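PDB 3OTX: adenosine kinase, putative from Trypanosoma brucei, which probably phosphorylates adenosine and related nucleosides to their monophosphates with ATP, a magnesium-dependent step of purine salvage. Local coordinates for residues Y11-P16 against F166-F171; T87-I92 against N144-E149. The protein carries 1 engineered substitution. All coordinates share one frame; numbering follows the deposited sequence.

Both contacts belong to the large, mainly parallel sheet of the ribokinase-like fold, in which strands 10-13 and 86-89 are neighbours, but they use it differently. The centre of contact 1 lies about 7 Å from the centre of the chain; it joins two strands side by side, and its backbone bonds give way to polar groups at the bound inhibitor. The centre of contact 2, about 16 Å from that of the chain, is also buried, with only His145 of its touching residues partly exposed; apolar atoms lay the segment before helix 148-151 against the break between strands 86-89 and 91-92, without hydrogen bonds across. They meet where Val12 O lies 2.8 Å from Val89 N, a probable hydrogen bond, and where Gln13 packs on Leu146.

Contact 1 of 2, residues Y11-P16 against F166-F171. With AP5 (bis(adenosine)-5'-pentaphosphate), chain C.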
# COMPACT_ATOMS: atom_id res chain seq x y z
N TYR A 11 10.19 -6.36 4.73
CA TYR A 11 10.60 -4.97 4.70
C TYR A 11 9.56 -4.20 3.94
O TYR A 11 9.29 -4.54 2.77
CB TYR A 11 11.94 -4.87 3.96
CG TYR A 11 12.50 -3.47 3.82
CD1 TYR A 11 13.50 -3.03 4.71
CD2 TYR A 11 12.07 -2.61 2.79
CE1 TYR A 11 14.03 -1.75 4.61
CE2 TYR A 11 12.61 -1.30 2.67
CZ TYR A 11 13.58 -0.89 3.59
OH TYR A 11 14.11 0.37 3.45
N VAL A 12 8.98 -3.18 4.56
CA VAL A 12 7.97 -2.35 3.89
C VAL A 12 8.45 -0.91 3.87
O VAL A 12 8.95 -0.41 4.89
CB VAL A 12 6.64 -2.37 4.69
CG1 VAL A 12 5.59 -1.36 4.11
CG2 VAL A 12 6.07 -3.79 4.75
N GLN A 13 8.27 -0.22 2.75
CA GLN A 13 8.63 1.20 2.66
C GLN A 13 7.49 1.96 2.01
O GLN A 13 6.92 1.53 0.98
CB GLN A 13 9.95 1.37 1.88
CG GLN A 13 10.43 2.84 1.76
CD GLN A 13 11.92 2.98 1.49
OE1 GLN A 13 12.36 3.96 0.84
NE2 GLN A 13 12.70 2.06 1.99
N CYS A 14 7.16 3.10 2.61
CA CYS A 14 6.08 3.94 2.09
C CYS A 14 6.20 5.31 2.78
O CYS A 14 7.27 5.68 3.33
CB CYS A 14 4.73 3.25 2.37
SG CYS A 14 3.29 3.97 1.55
N ASN A 15 5.12 6.07 2.72
CA ASN A 15 5.03 7.43 3.29
C ASN A 15 4.12 7.38 4.49
O ASN A 15 2.92 7.09 4.34
CB ASN A 15 4.39 8.34 2.23
CG ASN A 15 5.14 8.30 0.90
OD1 ASN A 15 6.37 8.34 0.89
ND2 ASN A 15 4.41 8.23 -0.24
N PRO A 16 4.66 7.60 5.70
CA PRO A 16 3.81 7.45 6.88
C PRO A 16 2.97 8.72 7.02
O PRO A 16 3.51 9.83 7.07
CB PRO A 16 4.82 7.27 8.03
CG PRO A 16 6.12 7.82 7.52
CD PRO A 16 6.11 7.70 6.03
N PHE A 166 10.26 -7.82 0.19
CA PHE A 166 10.36 -6.37 0.13
C PHE A 166 9.10 -5.88 -0.54
O PHE A 166 8.80 -6.30 -1.66
CB PHE A 166 11.61 -5.98 -0.66
CG PHE A 166 12.90 -6.44 -0.01
CD1 PHE A 166 13.33 -7.77 -0.15
CD2 PHE A 166 13.65 -5.56 0.77
CE1 PHE A 166 14.51 -8.19 0.45
CE2 PHE A 166 14.84 -6.00 1.39
CZ PHE A 166 15.25 -7.30 1.22
N TYR A 167 8.37 -5.01 0.16
CA TYR A 167 7.15 -4.46 -0.38
C TYR A 167 7.23 -2.95 -0.37
O TYR A 167 7.42 -2.33 0.71
CB TYR A 167 5.94 -4.93 0.43
CG TYR A 167 4.69 -4.16 0.07
CD1 TYR A 167 4.05 -4.38 -1.15
CD2 TYR A 167 4.18 -3.20 0.92
CE1 TYR A 167 2.91 -3.66 -1.49
CE2 TYR A 167 3.04 -2.48 0.59
CZ TYR A 167 2.44 -2.72 -0.61
OH TYR A 167 1.31 -2.00 -0.93
N PHE A 168 7.06 -2.36 -1.54
CA PHE A 168 6.95 -0.91 -1.67
C PHE A 168 5.61 -0.56 -2.25
O PHE A 168 5.14 -1.22 -3.16
CB PHE A 168 8.01 -0.38 -2.63
CG PHE A 168 9.35 -0.18 -1.99
CD1 PHE A 168 10.04 -1.25 -1.39
CD2 PHE A 168 9.95 1.07 -2.04
CE1 PHE A 168 11.30 -1.04 -0.79
CE2 PHE A 168 11.22 1.27 -1.47
CZ PHE A 168 11.89 0.20 -0.84
N SER A 169 4.97 0.48 -1.70
CA SER A 169 3.79 1.01 -2.35
C SER A 169 4.20 1.74 -3.63
O SER A 169 5.31 2.30 -3.72
CB SER A 169 3.07 1.98 -1.43
OG SER A 169 3.82 3.18 -1.32
N GLY A 170 3.30 1.75 -4.61
CA GLY A 170 3.51 2.57 -5.79
C GLY A 170 3.69 4.03 -5.40
O GLY A 170 4.39 4.77 -6.07
N PHE A 171 3.06 4.44 -4.31
CA PHE A 171 3.24 5.82 -3.82
C PHE A 171 4.67 6.24 -3.51
O PHE A 171 4.98 7.44 -3.60
CB PHE A 171 2.40 6.00 -2.56
CG PHE A 171 0.91 5.95 -2.78
CD1 PHE A 171 0.13 5.07 -1.99
CD2 PHE A 171 0.29 6.79 -3.68
CE1 PHE A 171 -1.30 5.09 -2.13
CE2 PHE A 171 -1.15 6.82 -3.85
CZ PHE A 171 -1.92 5.96 -3.06
PA AP5 C . -10.87 -3.83 -3.71
O1A AP5 C . -12.12 -2.96 -3.74
O2A AP5 C . -10.52 -4.45 -5.05
O3A AP5 C . -9.55 -3.04 -3.23
PB AP5 C . -9.15 -1.51 -3.57
O1B AP5 C . -9.89 -0.98 -4.77
O2B AP5 C . -7.67 -1.46 -3.60
O3B AP5 C . -9.71 -0.82 -2.25
PG AP5 C . -10.10 0.68 -1.88
O1G AP5 C . -11.10 0.60 -0.77
O2G AP5 C . -10.72 1.47 -3.01
O3G AP5 C . -8.74 1.18 -1.34
PD AP5 C . -8.31 2.63 -0.76
O1D AP5 C . -9.43 3.65 -0.76
O2D AP5 C . -7.03 2.97 -1.48
O3D AP5 C . -8.04 2.26 0.78
PE AP5 C . -6.67 1.70 1.40
O1E AP5 C . -6.06 0.70 0.46
O2E AP5 C . -6.92 1.25 2.84
O5F AP5 C . -11.05 -4.90 -2.54
C5F AP5 C . -9.97 -5.75 -2.15
C4F AP5 C . -10.54 -6.98 -1.48
O4F AP5 C . -11.40 -6.60 -0.40
C3F AP5 C . -11.44 -7.83 -2.37
O3F AP5 C . -10.67 -8.75 -3.10
C2F AP5 C . -12.40 -8.45 -1.40
O2F AP5 C . -11.81 -9.56 -0.78
C1F AP5 C . -12.55 -7.36 -0.33
N9A AP5 C . -13.70 -6.44 -0.57
C8A AP5 C . -13.63 -5.10 -0.98
N7A AP5 C . -14.91 -4.63 -1.05
C5A AP5 C . -15.76 -5.62 -0.69
C6A AP5 C . -17.13 -5.69 -0.54
N6A AP5 C . -17.91 -4.61 -0.67
N1A AP5 C . -17.69 -6.87 -0.12
C2A AP5 C . -16.92 -7.98 0.18
N3A AP5 C . -15.55 -7.90 0.04
C4A AP5 C . -14.99 -6.74 -0.36
O5J AP5 C . -5.70 3.00 1.41
C5J AP5 C . -6.05 4.13 2.18
C4J AP5 C . -4.72 4.72 2.63
O4J AP5 C . -4.04 5.34 1.53
C3J AP5 C . -4.87 5.87 3.64
O3J AP5 C . -4.51 5.37 4.92
C2J AP5 C . -3.91 6.96 3.12
O2J AP5 C . -3.07 7.51 4.14
C1J AP5 C . -3.10 6.21 2.10
N9B AP5 C . -2.49 7.08 1.08
C8B AP5 C . -3.18 7.92 0.24
N7B AP5 C . -2.26 8.57 -0.51
C5B AP5 C . -1.00 8.14 -0.16
C6B AP5 C . 0.28 8.46 -0.61
N6B AP5 C . 0.53 9.41 -1.52
N1B AP5 C . 1.32 7.83 0.02
C2B AP5 C . 1.17 6.85 0.97
N3B AP5 C . -0.10 6.57 1.45
C4B AP5 C . -1.16 7.19 0.85
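Phe166 and Tyr11 open a parallel pairing of two strands of the ribokinase-like sheet, whose axes lie 14° apart. The Phe166 ring meets Tyr11 through CD2, 3.7 Å from Tyr11 CB, with the two ring planes inclined at 40°. Tyr167 bonds the two residues that flank Val12, its bridge partner: its N reaches Tyr11 O at 2.8 Å, and its O accepts Gln13 N at 3.1 Å. On the face of the sheet shared with Val12, the Tyr167 ring takes Val12 CG1 at its edge. Phe168 returns to the face of Phe166. Its CG is anti to the carbonyl carbon (chi1 -82°), and its ring runs alongside Gln13, with Gln13 CB 3.6 Å from the ring centroid in a CH-pi contact. Phe168 CE1 meanwhile approaches the edge of the Tyr11 ring. Beyond it the pairing slackens, since Ser169 N to Gln13 O is a weak bond of 3.5 Å. Phe171 lays one face of its ring against the inhibitor's adenine, with C6B 3.3 Å above the ring plane. Asn15 ND2 gives a nearly straight bond of 3.1 Å to adenine N1B and a weak one to Phe171 O. A ring face and a directed N-H thus meet one adenine, and the acceptor it presents to Asn15 is consistent with recognition of adenosine, which Asn15 and Phe171 both bind.

Contact 2 of 2, residues T87-I92 against N144-E149; sequences TYVGCI and NHLSSE
Cys91 and Leu146 bring the break between strands 86-89 and 91-92, in the large sheet of this ribokinase-like fold, against the turn that leads into helix 148-151. Strand 91-92 is the outermost strand of the sheet on this side, and the CA atoms of Cys91 and Leu146 are 5.1 Å apart. Apolar contact carries the approach. Cys91 CB points toward the turn and lies 3.7 Å from Leu146 CA and 3.8 Å from Leu146 CB. In the Leu146 side chain, CD1 comes within 4.0 Å of Gly90 C and more loosely, at 4.4 Å, meets Val89 CG1. The leucine therefore spans three successive residues, Val89 to Cys91. Polar bonding runs to other partners, as no hydrogen bond crosses between the segments. Leu146 O is hydrogen-bonded to His179 NE2. Ser147, the N-cap residue, uses OG to cap His150 N and also bonds Glu115 of strand 111-116, which ties the helix start to the same sheet. The sulfur faces backbone: Cys91 SG lies 4.0 Å from Leu146 N and 4.1 Å from His145 C.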
# COMPACT_ATOMS: atom_id res chain seq x y z
N THR A 87 9.65 -4.78 9.28
CA THR A 87 10.33 -3.51 9.51
C THR A 87 9.77 -2.53 8.49
O THR A 87 9.60 -2.88 7.34
CB THR A 87 11.84 -3.65 9.25
OG1 THR A 87 12.37 -4.55 10.21
CG2 THR A 87 12.53 -2.31 9.41
N TYR A 88 9.44 -1.33 8.95
CA TYR A 88 8.87 -0.28 8.10
C TYR A 88 9.86 0.86 8.02
O TYR A 88 10.45 1.27 9.05
CB TYR A 88 7.55 0.24 8.72
CG TYR A 88 6.94 1.37 7.98
CD1 TYR A 88 5.99 1.14 7.00
CD2 TYR A 88 7.26 2.70 8.30
CE1 TYR A 88 5.39 2.22 6.27
CE2 TYR A 88 6.69 3.76 7.61
CZ TYR A 88 5.75 3.52 6.60
OH TYR A 88 5.17 4.59 5.93
N VAL A 89 10.04 1.37 6.81
CA VAL A 89 10.90 2.53 6.56
C VAL A 89 10.09 3.66 5.92
O VAL A 89 9.36 3.45 4.94
CB VAL A 89 12.13 2.15 5.69
CG1 VAL A 89 12.95 3.36 5.22
CG2 VAL A 89 13.05 1.25 6.50
N GLY A 90 10.25 4.87 6.48
CA GLY A 90 9.72 6.09 5.90
C GLY A 90 10.27 7.25 6.71
O GLY A 90 11.11 7.06 7.58
N CYS A 91 9.79 8.48 6.43
CA CYS A 91 10.35 9.65 7.06
C CYS A 91 9.21 10.43 7.72
O CYS A 91 8.16 10.64 7.11
CB CYS A 91 11.10 10.49 6.02
SG CYS A 91 11.94 11.95 6.70
N ILE A 92 9.45 10.83 8.96
CA ILE A 92 8.51 11.61 9.74
C ILE A 92 9.25 12.78 10.37
O ILE A 92 10.49 12.88 10.24
CB ILE A 92 7.88 10.80 10.91
CG1 ILE A 92 8.97 10.23 11.87
CG2 ILE A 92 6.99 9.68 10.39
CD1 ILE A 92 8.42 9.57 13.14
N ASN A 144 8.21 13.17 2.10
CA ASN A 144 8.85 13.50 0.84
C ASN A 144 10.34 13.79 0.99
O ASN A 144 11.04 13.97 0.00
CB ASN A 144 8.19 14.71 0.21
CG ASN A 144 8.35 14.77 -1.28
OD1 ASN A 144 8.62 15.84 -1.85
ND2 ASN A 144 8.17 13.65 -1.93
N HIS A 145 10.81 13.86 2.23
CA HIS A 145 12.22 14.16 2.52
C HIS A 145 13.05 12.93 2.91
O HIS A 145 14.20 13.07 3.36
CB HIS A 145 12.29 15.21 3.63
CG HIS A 145 11.71 16.53 3.23
ND1 HIS A 145 12.48 17.53 2.67
CD2 HIS A 145 10.45 17.02 3.31
CE1 HIS A 145 11.71 18.58 2.41
NE2 HIS A 145 10.48 18.30 2.79
N LEU A 146 12.49 11.74 2.73
CA LEU A 146 13.25 10.50 2.98
C LEU A 146 14.56 10.55 2.15
O LEU A 146 14.53 10.76 0.94
CB LEU A 146 12.40 9.28 2.64
CG LEU A 146 13.08 7.92 2.82
CD1 LEU A 146 13.46 7.66 4.25
CD2 LEU A 146 12.13 6.83 2.33
N SER A 147 15.70 10.44 2.85
CA SER A 147 17.01 10.69 2.22
C SER A 147 17.82 9.44 1.85
O SER A 147 17.65 8.35 2.43
CB SER A 147 17.85 11.58 3.16
OG SER A 147 18.29 10.85 4.30
N SER A 148 18.74 9.63 0.90
CA SER A 148 19.65 8.57 0.56
C SER A 148 20.54 8.26 1.75
O SER A 148 20.88 7.11 1.96
CB SER A 148 20.49 8.97 -0.65
OG SER A 148 19.63 9.20 -1.76
N GLU A 149 20.85 9.29 2.56
CA GLU A 149 21.65 9.06 3.77
C GLU A 149 20.93 8.05 4.67
O GLU A 149 21.53 7.07 5.18
CB GLU A 149 21.92 10.36 4.54
CG GLU A 149 22.88 11.35 3.87
CD GLU A 149 22.46 11.81 2.46
OE1 GLU A 149 21.25 12.07 2.20
OE2 GLU A 149 23.36 11.92 1.60